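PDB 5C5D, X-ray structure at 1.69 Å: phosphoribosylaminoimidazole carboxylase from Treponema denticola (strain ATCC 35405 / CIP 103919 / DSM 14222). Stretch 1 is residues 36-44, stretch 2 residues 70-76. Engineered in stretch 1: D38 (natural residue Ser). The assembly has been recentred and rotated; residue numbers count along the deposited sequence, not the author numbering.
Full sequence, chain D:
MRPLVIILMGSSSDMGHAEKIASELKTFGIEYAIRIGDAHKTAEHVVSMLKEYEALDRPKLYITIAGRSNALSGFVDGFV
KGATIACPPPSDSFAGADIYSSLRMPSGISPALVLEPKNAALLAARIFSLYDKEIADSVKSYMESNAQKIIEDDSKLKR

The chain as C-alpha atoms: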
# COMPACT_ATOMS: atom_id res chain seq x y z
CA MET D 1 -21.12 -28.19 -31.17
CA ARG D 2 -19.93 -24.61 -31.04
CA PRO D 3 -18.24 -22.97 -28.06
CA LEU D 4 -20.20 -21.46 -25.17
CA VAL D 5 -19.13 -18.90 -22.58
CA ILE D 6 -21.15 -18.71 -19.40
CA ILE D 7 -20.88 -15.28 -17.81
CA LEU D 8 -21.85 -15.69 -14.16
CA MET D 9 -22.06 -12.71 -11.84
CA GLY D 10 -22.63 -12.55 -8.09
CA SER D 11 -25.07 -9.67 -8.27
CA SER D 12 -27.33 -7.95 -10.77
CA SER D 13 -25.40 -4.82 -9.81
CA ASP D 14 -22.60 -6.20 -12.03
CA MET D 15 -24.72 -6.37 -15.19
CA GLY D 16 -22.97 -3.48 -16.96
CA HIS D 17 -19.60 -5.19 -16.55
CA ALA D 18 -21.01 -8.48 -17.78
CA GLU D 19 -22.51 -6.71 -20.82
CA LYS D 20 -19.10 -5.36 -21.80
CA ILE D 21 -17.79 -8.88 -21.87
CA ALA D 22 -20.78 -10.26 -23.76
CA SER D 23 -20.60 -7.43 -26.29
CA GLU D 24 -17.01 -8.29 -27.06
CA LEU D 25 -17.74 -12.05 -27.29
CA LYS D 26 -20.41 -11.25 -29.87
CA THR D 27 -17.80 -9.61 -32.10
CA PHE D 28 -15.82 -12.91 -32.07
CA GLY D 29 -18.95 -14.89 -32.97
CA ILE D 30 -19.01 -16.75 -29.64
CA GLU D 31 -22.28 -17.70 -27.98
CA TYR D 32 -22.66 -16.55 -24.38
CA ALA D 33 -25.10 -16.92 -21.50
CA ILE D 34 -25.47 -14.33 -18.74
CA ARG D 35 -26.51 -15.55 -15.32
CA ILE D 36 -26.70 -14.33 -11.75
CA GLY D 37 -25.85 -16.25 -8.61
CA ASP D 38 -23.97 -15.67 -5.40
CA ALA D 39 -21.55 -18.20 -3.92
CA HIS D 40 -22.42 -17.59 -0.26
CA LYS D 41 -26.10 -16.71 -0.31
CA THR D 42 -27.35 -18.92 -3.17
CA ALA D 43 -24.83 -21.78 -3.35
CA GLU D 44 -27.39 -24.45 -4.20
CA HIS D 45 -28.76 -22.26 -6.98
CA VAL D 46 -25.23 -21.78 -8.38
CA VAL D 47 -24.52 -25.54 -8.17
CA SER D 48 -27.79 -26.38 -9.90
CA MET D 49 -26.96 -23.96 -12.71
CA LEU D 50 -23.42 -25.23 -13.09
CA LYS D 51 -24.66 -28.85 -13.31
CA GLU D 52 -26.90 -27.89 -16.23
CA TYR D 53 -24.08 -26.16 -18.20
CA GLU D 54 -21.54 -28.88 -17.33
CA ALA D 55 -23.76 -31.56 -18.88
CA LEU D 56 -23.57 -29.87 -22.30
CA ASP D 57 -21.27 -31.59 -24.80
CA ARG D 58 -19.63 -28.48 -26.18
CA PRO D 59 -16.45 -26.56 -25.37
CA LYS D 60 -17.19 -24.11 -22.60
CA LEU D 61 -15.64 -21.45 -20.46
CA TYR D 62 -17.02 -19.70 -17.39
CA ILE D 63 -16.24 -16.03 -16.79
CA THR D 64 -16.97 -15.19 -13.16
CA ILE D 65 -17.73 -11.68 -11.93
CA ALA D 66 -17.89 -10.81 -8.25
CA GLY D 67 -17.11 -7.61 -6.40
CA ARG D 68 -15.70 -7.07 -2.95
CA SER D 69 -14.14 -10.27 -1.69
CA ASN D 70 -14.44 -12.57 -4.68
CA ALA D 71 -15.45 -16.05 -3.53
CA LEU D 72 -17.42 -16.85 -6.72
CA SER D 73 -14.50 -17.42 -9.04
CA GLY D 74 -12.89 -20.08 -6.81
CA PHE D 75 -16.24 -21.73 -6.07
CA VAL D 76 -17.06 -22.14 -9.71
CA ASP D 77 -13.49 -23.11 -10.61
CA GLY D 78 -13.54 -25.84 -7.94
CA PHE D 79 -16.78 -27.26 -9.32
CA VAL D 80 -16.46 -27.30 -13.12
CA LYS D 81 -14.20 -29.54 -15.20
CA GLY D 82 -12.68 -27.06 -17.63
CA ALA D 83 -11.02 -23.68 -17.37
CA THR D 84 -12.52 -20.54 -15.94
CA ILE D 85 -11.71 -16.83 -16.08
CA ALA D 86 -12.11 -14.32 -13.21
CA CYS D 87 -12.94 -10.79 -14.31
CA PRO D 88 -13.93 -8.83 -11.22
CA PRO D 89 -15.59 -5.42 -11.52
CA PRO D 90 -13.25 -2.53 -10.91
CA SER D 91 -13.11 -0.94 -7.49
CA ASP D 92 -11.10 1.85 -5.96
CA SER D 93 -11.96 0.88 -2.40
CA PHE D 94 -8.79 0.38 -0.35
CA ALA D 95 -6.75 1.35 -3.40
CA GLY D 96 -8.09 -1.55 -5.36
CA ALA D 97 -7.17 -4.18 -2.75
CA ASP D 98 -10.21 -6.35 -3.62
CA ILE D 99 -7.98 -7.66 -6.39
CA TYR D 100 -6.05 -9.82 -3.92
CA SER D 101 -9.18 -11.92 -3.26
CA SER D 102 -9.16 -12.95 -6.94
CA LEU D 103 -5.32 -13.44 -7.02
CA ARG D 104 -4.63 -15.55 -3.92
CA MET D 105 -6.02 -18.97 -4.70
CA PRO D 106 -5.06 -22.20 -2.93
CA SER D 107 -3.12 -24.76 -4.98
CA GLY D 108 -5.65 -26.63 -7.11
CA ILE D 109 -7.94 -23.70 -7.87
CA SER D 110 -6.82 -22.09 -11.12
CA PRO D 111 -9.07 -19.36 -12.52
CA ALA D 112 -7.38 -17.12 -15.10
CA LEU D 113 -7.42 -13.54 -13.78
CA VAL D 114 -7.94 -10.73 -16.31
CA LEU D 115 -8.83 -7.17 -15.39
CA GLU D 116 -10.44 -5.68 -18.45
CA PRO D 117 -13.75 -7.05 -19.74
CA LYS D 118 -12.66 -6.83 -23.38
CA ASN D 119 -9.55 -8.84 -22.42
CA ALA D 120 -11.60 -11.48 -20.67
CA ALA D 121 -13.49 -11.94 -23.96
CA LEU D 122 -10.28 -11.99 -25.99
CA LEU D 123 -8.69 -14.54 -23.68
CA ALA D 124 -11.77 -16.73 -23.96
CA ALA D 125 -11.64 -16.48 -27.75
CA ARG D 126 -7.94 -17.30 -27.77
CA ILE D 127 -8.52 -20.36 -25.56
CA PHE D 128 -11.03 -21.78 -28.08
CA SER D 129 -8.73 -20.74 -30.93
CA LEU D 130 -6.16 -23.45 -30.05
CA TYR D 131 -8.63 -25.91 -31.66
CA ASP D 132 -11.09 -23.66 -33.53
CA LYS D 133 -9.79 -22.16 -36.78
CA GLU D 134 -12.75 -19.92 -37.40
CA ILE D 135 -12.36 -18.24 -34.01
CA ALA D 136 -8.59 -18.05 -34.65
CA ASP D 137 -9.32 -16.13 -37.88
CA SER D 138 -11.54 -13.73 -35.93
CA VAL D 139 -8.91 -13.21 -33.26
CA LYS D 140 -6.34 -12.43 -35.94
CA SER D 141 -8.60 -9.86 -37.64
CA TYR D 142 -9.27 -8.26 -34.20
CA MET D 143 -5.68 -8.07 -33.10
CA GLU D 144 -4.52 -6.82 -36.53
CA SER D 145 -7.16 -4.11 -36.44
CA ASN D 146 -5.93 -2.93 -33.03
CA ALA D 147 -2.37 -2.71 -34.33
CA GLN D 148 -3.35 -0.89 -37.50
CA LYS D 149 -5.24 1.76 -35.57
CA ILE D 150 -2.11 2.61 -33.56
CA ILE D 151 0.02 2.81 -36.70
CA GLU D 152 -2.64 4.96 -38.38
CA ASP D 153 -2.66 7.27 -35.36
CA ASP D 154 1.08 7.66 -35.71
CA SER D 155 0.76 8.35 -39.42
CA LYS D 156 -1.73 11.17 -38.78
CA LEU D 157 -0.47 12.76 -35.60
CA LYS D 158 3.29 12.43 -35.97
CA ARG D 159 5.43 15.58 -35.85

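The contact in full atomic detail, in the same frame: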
# COMPACT_ATOMS: atom_id res chain seq x y z
N ILE D 36 -26.94 -14.91 -13.05
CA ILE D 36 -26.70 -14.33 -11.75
C ILE D 36 -26.80 -15.38 -10.65
O ILE D 36 -27.74 -16.15 -10.60
CB ILE D 36 -27.73 -13.21 -11.46
CG1 ILE D 36 -27.55 -12.07 -12.46
CG2 ILE D 36 -27.54 -12.65 -10.06
CD1 ILE D 36 -28.72 -11.07 -12.45
N GLY D 37 -25.82 -15.38 -9.76
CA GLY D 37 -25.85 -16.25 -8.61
C GLY D 37 -24.68 -15.97 -7.71
O GLY D 37 -23.57 -15.76 -8.18
N ASP D 38 -24.95 -15.99 -6.41
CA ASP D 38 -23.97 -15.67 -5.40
C ASP D 38 -23.48 -16.93 -4.69
O ASP D 38 -24.27 -17.79 -4.31
CB ASP D 38 -24.55 -14.69 -4.39
CG ASP D 38 -23.53 -14.27 -3.37
OD1 ASP D 38 -22.62 -13.47 -3.71
OD2 ASP D 38 -23.59 -14.79 -2.25
N ALA D 39 -22.16 -17.01 -4.51
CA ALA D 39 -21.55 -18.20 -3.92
C ALA D 39 -21.97 -18.46 -2.48
O ALA D 39 -22.09 -19.61 -2.08
CB ALA D 39 -20.03 -18.07 -3.97
N HIS D 40 -22.17 -17.41 -1.69
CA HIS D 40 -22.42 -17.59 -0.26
C HIS D 40 -23.87 -17.57 0.13
O HIS D 40 -24.26 -18.22 1.10
CB HIS D 40 -21.69 -16.52 0.52
CG HIS D 40 -20.20 -16.66 0.42
ND1 HIS D 40 -19.32 -15.64 0.70
CD2 HIS D 40 -19.45 -17.73 0.07
CE1 HIS D 40 -18.09 -16.08 0.54
NE2 HIS D 40 -18.14 -17.35 0.17
N LYS D 41 -24.68 -16.86 -0.64
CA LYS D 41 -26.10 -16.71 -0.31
C LYS D 41 -26.99 -17.65 -1.12
O LYS D 41 -28.08 -18.00 -0.68
CB LYS D 41 -26.55 -15.26 -0.53
CG LYS D 41 -25.83 -14.22 0.30
CD LYS D 41 -26.41 -12.85 0.02
CE LYS D 41 -25.38 -11.77 0.12
NZ LYS D 41 -25.93 -10.50 -0.37
N THR D 42 -26.53 -18.06 -2.31
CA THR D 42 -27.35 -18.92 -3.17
C THR D 42 -26.51 -20.04 -3.77
O THR D 42 -26.58 -20.29 -4.98
CB THR D 42 -28.02 -18.11 -4.31
OG1 THR D 42 -27.01 -17.58 -5.18
CG2 THR D 42 -28.81 -16.92 -3.77
N ALA D 43 -25.75 -20.72 -2.92
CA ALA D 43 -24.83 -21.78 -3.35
C ALA D 43 -25.54 -22.87 -4.12
O ALA D 43 -25.09 -23.28 -5.20
CB ALA D 43 -24.12 -22.38 -2.17
N GLU D 44 -26.65 -23.36 -3.57
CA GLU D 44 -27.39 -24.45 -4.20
C GLU D 44 -27.89 -24.05 -5.58
O GLU D 44 -27.89 -24.86 -6.51
CB GLU D 44 -28.57 -24.88 -3.34
CG GLU D 44 -28.20 -25.65 -2.10
CD GLU D 44 -29.42 -26.14 -1.33
OE1 GLU D 44 -30.36 -25.34 -1.11
OE2 GLU D 44 -29.46 -27.34 -0.97
N ASN D 70 -13.97 -11.66 -3.66
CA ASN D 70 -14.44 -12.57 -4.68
C ASN D 70 -14.30 -14.03 -4.27
O ASN D 70 -13.20 -14.60 -4.35
CB ASN D 70 -13.67 -12.33 -5.96
CG ASN D 70 -14.04 -13.32 -7.07
OD1 ASN D 70 -14.99 -14.10 -6.97
ND2 ASN D 70 -13.29 -13.25 -8.16
N ALA D 71 -15.40 -14.62 -3.82
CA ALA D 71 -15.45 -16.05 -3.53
C ALA D 71 -16.06 -16.82 -4.70
O ALA D 71 -15.89 -18.03 -4.78
CB ALA D 71 -16.26 -16.30 -2.28
N LEU D 72 -16.74 -16.15 -5.61
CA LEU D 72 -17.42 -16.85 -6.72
C LEU D 72 -16.46 -17.54 -7.66
O LEU D 72 -16.70 -18.67 -8.07
CB LEU D 72 -18.28 -15.87 -7.50
CG LEU D 72 -19.13 -16.45 -8.63
CD1 LEU D 72 -20.18 -17.40 -8.12
CD2 LEU D 72 -19.79 -15.32 -9.38
N SER D 73 -15.37 -16.87 -8.02
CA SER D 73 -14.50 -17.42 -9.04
C SER D 73 -13.90 -18.76 -8.56
O SER D 73 -13.91 -19.74 -9.31
CB SER D 73 -13.41 -16.44 -9.45
OG SER D 73 -13.99 -15.27 -10.03
N GLY D 74 -13.41 -18.83 -7.33
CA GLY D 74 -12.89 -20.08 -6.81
C GLY D 74 -13.94 -21.16 -6.65
O GLY D 74 -13.66 -22.34 -6.85
N PHE D 75 -15.15 -20.78 -6.25
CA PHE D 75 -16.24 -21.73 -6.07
C PHE D 75 -16.58 -22.41 -7.36
O PHE D 75 -16.67 -23.63 -7.44
CB PHE D 75 -17.44 -20.98 -5.53
CG PHE D 75 -18.62 -21.85 -5.25
CD1 PHE D 75 -18.68 -22.61 -4.10
CD2 PHE D 75 -19.67 -21.91 -6.14
CE1 PHE D 75 -19.78 -23.41 -3.84
CE2 PHE D 75 -20.78 -22.72 -5.88
CZ PHE D 75 -20.83 -23.46 -4.73
N VAL D 76 -16.74 -21.61 -8.40
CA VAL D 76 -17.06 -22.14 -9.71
C VAL D 76 -15.88 -22.95 -10.25
O VAL D 76 -16.05 -24.05 -10.76
CB VAL D 76 -17.41 -21.02 -10.70
CG1 VAL D 76 -17.55 -21.54 -12.13
CG2 VAL D 76 -18.69 -20.30 -10.26

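No hydrogen bond links the two stretches; the contact is mainly apolar packing and buries 279 Å² in all, both sides summed, while polar groups shape each stretch from within.

The packing centres on A39, buried and with the largest covered area (68 Å²), whose CB points toward the second stretch and lies 4.0 Å from L72 CA, 4.2 Å from L72 CD1, 4.2 Å from F75 CB and 4.5 Å from A71 CB. A methyl group suits this place because the backbones come close: A39 CA and L72 CA are 5.2 Å apart. A71 and F75, buried like L72, also point toward the contact, and L72, leaving its backbone sideways, brings CD1 to within 3.8 Å of G37 O. With chi1 near 180°, F75 extends its ring so that CZ reaches A43 CB at 4.3 Å. The length of these two apolar side chains suits them to reach G37 and A43. A39 and A43 are the small partners of L72 and F75, while on the other side A71 is the small partner of H40.

The closest approach is H40 NE2 to A71 CB, 3.3 Å, where the end of the imidazole, leaving its backbone sideways, meets the alanine methyl obliquely.

Polar side chains hold the local folds. The engineered D38 accepts at OD2 from H40 N (3.0 Å) and K41 N (2.8 Å), and D38 N donates to T42 OG1 (2.9 Å). In the second stretch N70 OD1 caps the helix by accepting from S73 N (3.0 Å), while N70 ND2 donates to S73 OG (2.8 Å).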